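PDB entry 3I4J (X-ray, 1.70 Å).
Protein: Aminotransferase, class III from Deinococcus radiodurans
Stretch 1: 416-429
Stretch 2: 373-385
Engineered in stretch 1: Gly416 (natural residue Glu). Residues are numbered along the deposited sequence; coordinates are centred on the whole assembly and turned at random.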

ATOM      1  N   GLY C 416      16.480 -10.095  28.658  1.00 26.88           N
ATOM      2  CA  GLY C 416      17.401 -10.571  27.638  1.00 25.84           C
ATOM      3  C   GLY C 416      17.721  -9.467  26.647  1.00 24.99           C
ATOM      4  O   GLY C 416      18.861  -9.309  26.205  1.00 25.50           O
ATOM      5  N   LEU C 417      16.701  -8.698  26.289  1.00 25.25           N
ATOM      6  CA  LEU C 417      16.873  -7.586  25.361  1.00 23.67           C
ATOM      7  C   LEU C 417      17.864  -6.595  25.971  1.00 24.03           C
ATOM      8  O   LEU C 417      18.786  -6.129  25.304  1.00 23.08           O
ATOM      9  CB  LEU C 417      15.520  -6.912  25.107  1.00 22.27           C
ATOM     10  CG  LEU C 417      15.423  -5.723  24.148  1.00 20.74           C
ATOM     11  CD1 LEU C 417      13.958  -5.498  23.782  1.00 22.33           C
ATOM     12  CD2 LEU C 417      16.013  -4.478  24.787  1.00 22.92           C
ATOM     13  N   LEU C 418      17.669  -6.287  27.250  1.00 25.35           N
ATOM     14  CA  LEU C 418      18.548  -5.357  27.957  1.00 27.07           C
ATOM     15  C   LEU C 418      19.992  -5.863  27.995  1.00 27.09           C
ATOM     16  O   LEU C 418      20.931  -5.084  27.833  1.00 28.15           O
ATOM     17  CB  LEU C 418      18.027  -5.126  29.383  1.00 26.71           C
ATOM     18  CG  LEU C 418      16.717  -4.334  29.489  1.00 26.03           C
ATOM     19  CD1 LEU C 418      16.118  -4.500  30.870  1.00 24.45           C
ATOM     20  CD2 LEU C 418      16.975  -2.861  29.196  1.00 24.15           C
ATOM     21  N   ALA C 419      20.168  -7.166  28.194  1.00 27.58           N
ATOM     22  CA  ALA C 419      21.503  -7.754  28.239  1.00 28.25           C
ATOM     23  C   ALA C 419      22.190  -7.617  26.886  1.00 27.71           C
ATOM     24  O   ALA C 419      23.378  -7.301  26.806  1.00 27.04           O
ATOM     25  CB  ALA C 419      21.415  -9.224  28.637  1.00 28.67           C
ATOM     26  N   LEU C 420      21.436  -7.853  25.817  1.00 27.94           N
ATOM     27  CA  LEU C 420      21.982  -7.742  24.470  1.00 26.25           C
ATOM     28  C   LEU C 420      22.365  -6.296  24.169  1.00 27.09           C
ATOM     29  O   LEU C 420      23.406  -6.027  23.567  1.00 26.67           O
ATOM     30  CB  LEU C 420      20.958  -8.236  23.445  1.00 26.97           C
ATOM     31  CG  LEU C 420      20.556  -9.711  23.566  1.00 28.28           C
ATOM     32  CD1 LEU C 420      19.445 -10.013  22.574  1.00 26.40           C
ATOM     33  CD2 LEU C 420      21.766 -10.613  23.319  1.00 28.98           C
ATOM     34  N   LEU C 421      21.516  -5.365  24.588  1.00 26.54           N
ATOM     35  CA  LEU C 421      21.774  -3.953  24.354  1.00 27.25           C
ATOM     36  C   LEU C 421      23.026  -3.512  25.109  1.00 27.29           C
ATOM     37  O   LEU C 421      23.844  -2.763  24.580  1.00 27.62           O
ATOM     38  CB  LEU C 421      20.576  -3.111  24.801  1.00 26.06           C
ATOM     39  CG  LEU C 421      20.680  -1.624  24.468  1.00 27.30           C
ATOM     40  CD1 LEU C 421      20.665  -1.447  22.957  1.00 28.04           C
ATOM     41  CD2 LEU C 421      19.519  -0.866  25.100  1.00 26.91           C
ATOM     42  N   ALA C 422      23.166  -3.985  26.345  1.00 28.63           N
ATOM     43  CA  ALA C 422      24.322  -3.645  27.167  1.00 28.76           C
ATOM     44  C   ALA C 422      25.594  -4.117  26.467  1.00 29.53           C
ATOM     45  O   ALA C 422      26.621  -3.442  26.499  1.00 30.01           O
ATOM     46  CB  ALA C 422      24.198  -4.293  28.540  1.00 29.75           C
ATOM     47  N   GLY C 423      25.515  -5.278  25.823  1.00 30.01           N
ATOM     48  CA  GLY C 423      26.667  -5.801  25.113  1.00 28.68           C
ATOM     49  C   GLY C 423      27.045  -4.923  23.936  1.00 29.44           C
ATOM     50  O   GLY C 423      28.227  -4.671  23.692  1.00 29.40           O
ATOM     51  N   ALA C 424      26.037  -4.460  23.199  1.00 27.72           N
ATOM     52  CA  ALA C 424      26.254  -3.598  22.043  1.00 29.55           C
ATOM     53  C   ALA C 424      26.879  -2.280  22.488  1.00 30.79           C
ATOM     54  O   ALA C 424      27.810  -1.775  21.856  1.00 31.33           O
ATOM     55  CB  ALA C 424      24.928  -3.333  21.326  1.00 27.15           C
ATOM     56  N   LEU C 425      26.357  -1.721  23.575  1.00 31.78           N
ATOM     57  CA  LEU C 425      26.879  -0.467  24.106  1.00 34.41           C
ATOM     58  C   LEU C 425      28.329  -0.665  24.537  1.00 35.82           C
ATOM     59  O   LEU C 425      29.165   0.219  24.354  1.00 37.21           O
ATOM     60  CB  LEU C 425      26.032   0.001  25.294  1.00 34.56           C
ATOM     61  CG  LEU C 425      24.618   0.485  24.960  1.00 35.26           C
ATOM     62  CD1 LEU C 425      23.818   0.700  26.240  1.00 34.38           C
ATOM     63  CD2 LEU C 425      24.701   1.773  24.156  1.00 34.71           C
ATOM     64  N   GLU C 426      28.619  -1.831  25.105  1.00 36.94           N
ATOM     65  CA  GLU C 426      29.970  -2.153  25.547  1.00 39.88           C
ATOM     66  C   GLU C 426      30.919  -2.241  24.350  1.00 41.42           C
ATOM     67  O   GLU C 426      32.035  -1.726  24.395  1.00 40.76           O
ATOM     68  CB  GLU C 426      29.969  -3.482  26.310  1.00 40.95           C
ATOM     69  CG  GLU C 426      31.354  -4.048  26.625  1.00 44.50           C
ATOM     70  CD  GLU C 426      32.173  -3.144  27.526  1.00 46.80           C
ATOM     71  OE1 GLU C 426      31.674  -2.766  28.606  1.00 47.53           O
ATOM     72  OE2 GLU C 426      33.322  -2.814  27.157  1.00 49.48           O
ATOM     73  N   ASP C 427      30.469  -2.890  23.279  1.00 42.98           N
ATOM     74  CA  ASP C 427      31.293  -3.039  22.082  1.00 44.47           C
ATOM     75  C   ASP C 427      31.676  -1.689  21.479  1.00 45.72           C
ATOM     76  O   ASP C 427      32.839  -1.453  21.147  1.00 46.05           O
ATOM     77  CB  ASP C 427      30.561  -3.864  21.012  1.00 44.41           C
ATOM     78  CG  ASP C 427      30.136  -5.234  21.507  1.00 43.85           C
ATOM     79  OD1 ASP C 427      30.907  -5.869  22.255  1.00 42.59           O
ATOM     80  OD2 ASP C 427      29.031  -5.683  21.130  1.00 43.96           O
ATOM     81  N   VAL C 428      30.695  -0.804  21.341  1.00 46.37           N
ATOM     82  CA  VAL C 428      30.925   0.510  20.752  1.00 47.71           C
ATOM     83  C   VAL C 428      31.530   1.528  21.714  1.00 48.68           C
ATOM     84  O   VAL C 428      32.478   2.231  21.365  1.00 49.06           O
ATOM     85  CB  VAL C 428      29.610   1.092  20.185  1.00 47.80           C
ATOM     86  CG1 VAL C 428      29.868   2.448  19.547  1.00 48.34           C
ATOM     87  CG2 VAL C 428      29.016   0.132  19.169  1.00 47.92           C
ATOM     88  N   LEU C 429      30.981   1.605  22.921  1.00 48.91           N
ATOM     89  CA  LEU C 429      31.461   2.558  23.915  1.00 49.22           C
ATOM     90  C   LEU C 429      32.561   1.981  24.800  1.00 49.81           C
ATOM     91  O   LEU C 429      32.869   0.780  24.664  1.00 50.53           O
ATOM     92  CB  LEU C 429      30.291   3.026  24.787  1.00 48.27           C
ATOM     93  CG  LEU C 429      29.088   3.613  24.042  1.00 47.02           C
ATOM     94  CD1 LEU C 429      27.948   3.852  25.018  1.00 46.20           C
ATOM     95  CD2 LEU C 429      29.492   4.904  23.350  1.00 47.20           C
TER
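Stretch 2, residues 373-385: SRIGAAALKRGLI

How does stretch 2 lie on stretch 1? Residues 416-428 belong to a helix that begins earlier in the chain, and residues 373-382 likewise continue a helix already under way. The two axes come within 8.2 Å of each other, and their N-to-C directions make an angle of 125°, so the helices run in broadly opposing senses but cross obliquely. Moving forward along stretch 1 therefore means moving backward along stretch 2: Leu420 has its CA 6.4 Å from the CA of Leu384, whereas at Ala424 the CA lies just 4.8 Å from the CA of Ala379. Together the two stretches bury 705 Å².

What meets the first turns of stretch 1? Gly416, an engineered residue, makes no contact, and the first to touch is Leu417, whose CG lies 4.0 Å from CD1 of Leu384. Leu384 comes just after the second helix, which closes in a Schellman motif: Gly383 takes a positive phi of 97°, its N bonds to O of Leu380 at 2.7 Å, and N of Leu384 bonds to O of Ala379 at 2.8 Å. A CB at Gly383 would be jammed against the carbonyl O of Arg382, so this turn calls for glycine. Beyond it, the CA-to-CB bond of Leu384 points toward stretch 1, and its side chain, with chi1 t and chi2 p, packs against three leucines. Leu420 follows Leu417, with its CB 3.9 Å from CB of Leu384, and Leu421 places its CB 4.0 Å from CD2 of Leu384. Leu420 also reaches the turn itself, its CD2 lying 3.7 Å from O of Arg382.

Why can the helices come so close in the middle? Small residues face one another there. Gly423 leaves its backbone open to Arg382, whose guanidinium carries Gly423 C over one face, 3.2 Å from Arg382 NE; a CB on Gly423 would fall 2.6 Å from NH1 of Arg382, a clash. One residue on, Ala424 points toward the other helix, and its CB lies 3.6 Å from N of Ala379, 3.9 Å from CB of Ala379 and 4.1 Å from CB of Ala378. Leu425 starts away from stretch 2, but the end of its side chain comes back, bringing CD2 within 3.4 Å of CD1 of Ile375.

What holds the end of stretch 1? Asp427 points toward stretch 2 and forms a two-pronged salt bridge with Arg382: NE of Arg382 donates to OD2 of Asp427 at 2.6 Å, and NH2 of Arg382 donates to OD1 of Asp427 at 3.0 Å. Both bonds are nearly straight, and the carboxylate meets the guanidinium at its edge. The arginine side chain also fits as a knob among Leu420, Gly423, Ala424 and Asp427. Val428 completes the contact, its CG2 lying 3.5 Å from O of Arg374, 3.8 Å from CB of Ala378 and 3.9 Å from CG1 of Ile375.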

ATOM      1  N   SER C 373      23.712   3.975  14.454  1.00 57.14           N
ATOM      2  CA  SER C 373      23.880   2.908  13.477  1.00 56.27           C
ATOM      3  C   SER C 373      25.032   2.010  13.915  1.00 55.02           C
ATOM      4  O   SER C 373      25.005   0.799  13.703  1.00 55.00           O
ATOM      5  CB  SER C 373      24.179   3.499  12.098  1.00 57.26           C
ATOM      6  OG  SER C 373      25.344   4.306  12.135  1.00 57.58           O
ATOM      7  N   ARG C 374      26.043   2.618  14.526  1.00 53.88           N
ATOM      8  CA  ARG C 374      27.204   1.882  15.008  1.00 52.47           C
ATOM      9  C   ARG C 374      26.774   0.945  16.130  1.00 50.63           C
ATOM     10  O   ARG C 374      27.210  -0.205  16.191  1.00 49.81           O
ATOM     11  CB  ARG C 374      28.274   2.863  15.498  1.00 53.97           C
ATOM     12  CG  ARG C 374      28.831   3.735  14.378  1.00 56.63           C
ATOM     13  CD  ARG C 374      29.633   4.928  14.882  1.00 58.51           C
ATOM     14  NE  ARG C 374      30.086   5.760  13.766  1.00 60.07           N
ATOM     15  CZ  ARG C 374      30.692   6.937  13.896  1.00 60.59           C
ATOM     16  NH1 ARG C 374      30.926   7.441  15.100  1.00 60.84           N
ATOM     17  NH2 ARG C 374      31.066   7.613  12.815  1.00 59.93           N
ATOM     18  N   ILE C 375      25.913   1.436  17.014  1.00 48.38           N
ATOM     19  CA  ILE C 375      25.417   0.619  18.113  1.00 46.11           C
ATOM     20  C   ILE C 375      24.394  -0.369  17.567  1.00 43.99           C
ATOM     21  O   ILE C 375      24.242  -1.472  18.089  1.00 42.82           O
ATOM     22  CB  ILE C 375      24.764   1.484  19.212  1.00 46.66           C
ATOM     23  CG1 ILE C 375      25.840   2.324  19.904  1.00 48.06           C
ATOM     24  CG2 ILE C 375      24.040   0.599  20.221  1.00 45.49           C
ATOM     25  CD1 ILE C 375      25.332   3.155  21.061  1.00 48.73           C
ATOM     26  N   GLY C 376      23.699   0.032  16.508  1.00 42.73           N
ATOM     27  CA  GLY C 376      22.710  -0.839  15.900  1.00 40.37           C
ATOM     28  C   GLY C 376      23.376  -2.035  15.248  1.00 39.49           C
ATOM     29  O   GLY C 376      22.900  -3.164  15.363  1.00 38.82           O
ATOM     30  N   ALA C 377      24.487  -1.785  14.562  1.00 38.32           N
ATOM     31  CA  ALA C 377      25.227  -2.847  13.892  1.00 36.45           C
ATOM     32  C   ALA C 377      25.786  -3.813  14.928  1.00 35.85           C
ATOM     33  O   ALA C 377      25.728  -5.032  14.749  1.00 35.77           O
ATOM     34  CB  ALA C 377      26.360  -2.252  13.062  1.00 36.34           C
ATOM     35  N   ALA C 378      26.323  -3.261  16.015  1.00 35.07           N
ATOM     36  CA  ALA C 378      26.889  -4.073  17.084  1.00 34.68           C
ATOM     37  C   ALA C 378      25.792  -4.912  17.728  1.00 34.70           C
ATOM     38  O   ALA C 378      26.011  -6.072  18.082  1.00 34.05           O
ATOM     39  CB  ALA C 378      27.555  -3.182  18.126  1.00 34.15           C
ATOM     40  N   ALA C 379      24.609  -4.321  17.872  1.00 34.28           N
ATOM     41  CA  ALA C 379      23.473  -5.020  18.459  1.00 33.94           C
ATOM     42  C   ALA C 379      23.085  -6.190  17.560  1.00 34.17           C
ATOM     43  O   ALA C 379      22.851  -7.305  18.032  1.00 33.68           O
ATOM     44  CB  ALA C 379      22.294  -4.067  18.612  1.00 33.14           C
ATOM     45  N   LEU C 380      23.022  -5.932  16.258  1.00 34.29           N
ATOM     46  CA  LEU C 380      22.662  -6.967  15.299  1.00 34.87           C
ATOM     47  C   LEU C 380      23.650  -8.123  15.421  1.00 34.73           C
ATOM     48  O   LEU C 380      23.256  -9.287  15.454  1.00 34.36           O
ATOM     49  CB  LEU C 380      22.684  -6.409  13.873  1.00 34.40           C
ATOM     50  CG  LEU C 380      22.160  -7.349  12.783  1.00 34.37           C
ATOM     51  CD1 LEU C 380      20.702  -7.668  13.050  1.00 34.45           C
ATOM     52  CD2 LEU C 380      22.318  -6.700  11.417  1.00 37.28           C
ATOM     53  N   LYS C 381      24.934  -7.781  15.495  1.00 36.10           N
ATOM     54  CA  LYS C 381      26.003  -8.767  15.622  1.00 37.29           C
ATOM     55  C   LYS C 381      25.714  -9.701  16.793  1.00 37.16           C
ATOM     56  O   LYS C 381      25.950 -10.909  16.710  1.00 37.39           O
ATOM     57  CB  LYS C 381      27.338  -8.057  15.855  1.00 40.20           C
ATOM     58  CG  LYS C 381      28.514  -8.626  15.075  1.00 43.70           C
ATOM     59  CD  LYS C 381      28.364  -8.353  13.585  1.00 45.89           C
ATOM     60  CE  LYS C 381      29.634  -8.699  12.821  1.00 47.54           C
ATOM     61  NZ  LYS C 381      30.005 -10.137  12.951  1.00 48.29           N
ATOM     62  N   ARG C 382      25.201  -9.134  17.885  1.00 35.22           N
ATOM     63  CA  ARG C 382      24.877  -9.914  19.077  1.00 33.82           C
ATOM     64  C   ARG C 382      23.504 -10.563  19.015  1.00 32.56           C
ATOM     65  O   ARG C 382      23.129 -11.323  19.907  1.00 32.79           O
ATOM     66  CB  ARG C 382      24.973  -9.038  20.328  1.00 35.46           C
ATOM     67  CG  ARG C 382      26.395  -8.830  20.812  1.00 36.86           C
ATOM     68  CD  ARG C 382      26.465  -7.774  21.898  1.00 37.14           C
ATOM     69  NE  ARG C 382      27.825  -7.623  22.405  1.00 36.53           N
ATOM     70  CZ  ARG C 382      28.363  -8.381  23.354  1.00 35.36           C
ATOM     71  NH1 ARG C 382      27.659  -9.352  23.919  1.00 34.99           N
ATOM     72  NH2 ARG C 382      29.614  -8.171  23.733  1.00 37.46           N
ATOM     73  N   GLY C 383      22.743 -10.258  17.971  1.00 30.73           N
ATOM     74  CA  GLY C 383      21.431 -10.863  17.838  1.00 29.71           C
ATOM     75  C   GLY C 383      20.272 -10.024  18.340  1.00 28.64           C
ATOM     76  O   GLY C 383      19.264 -10.563  18.797  1.00 29.20           O
ATOM     77  N   LEU C 384      20.412  -8.707  18.258  1.00 27.74           N
ATOM     78  CA  LEU C 384      19.353  -7.803  18.690  1.00 27.20           C
ATOM     79  C   LEU C 384      18.942  -6.873  17.551  1.00 27.47           C
ATOM     80  O   LEU C 384      19.774  -6.160  16.991  1.00 29.43           O
ATOM     81  CB  LEU C 384      19.806  -6.963  19.890  1.00 26.17           C
ATOM     82  CG  LEU C 384      18.780  -5.930  20.380  1.00 25.55           C
ATOM     83  CD1 LEU C 384      17.531  -6.644  20.871  1.00 22.56           C
ATOM     84  CD2 LEU C 384      19.389  -5.082  21.495  1.00 24.71           C
ATOM     85  N   ILE C 385      17.656  -6.893  17.215  1.00 26.53           N
ATOM     86  CA  ILE C 385      17.115  -6.048  16.159  1.00 25.92           C
ATOM     87  C   ILE C 385      16.678  -4.709  16.756  1.00 26.78           C
ATOM     88  O   ILE C 385      15.984  -4.677  17.773  1.00 26.03           O
ATOM     89  CB  ILE C 385      15.865  -6.688  15.502  1.00 25.90           C
ATOM     90  CG1 ILE C 385      16.195  -8.082  14.961  1.00 26.42           C
ATOM     91  CG2 ILE C 385      15.347  -5.788  14.385  1.00 25.23           C
ATOM     92  CD1 ILE C 385      17.251  -8.087  13.883  1.00 27.61           C
TER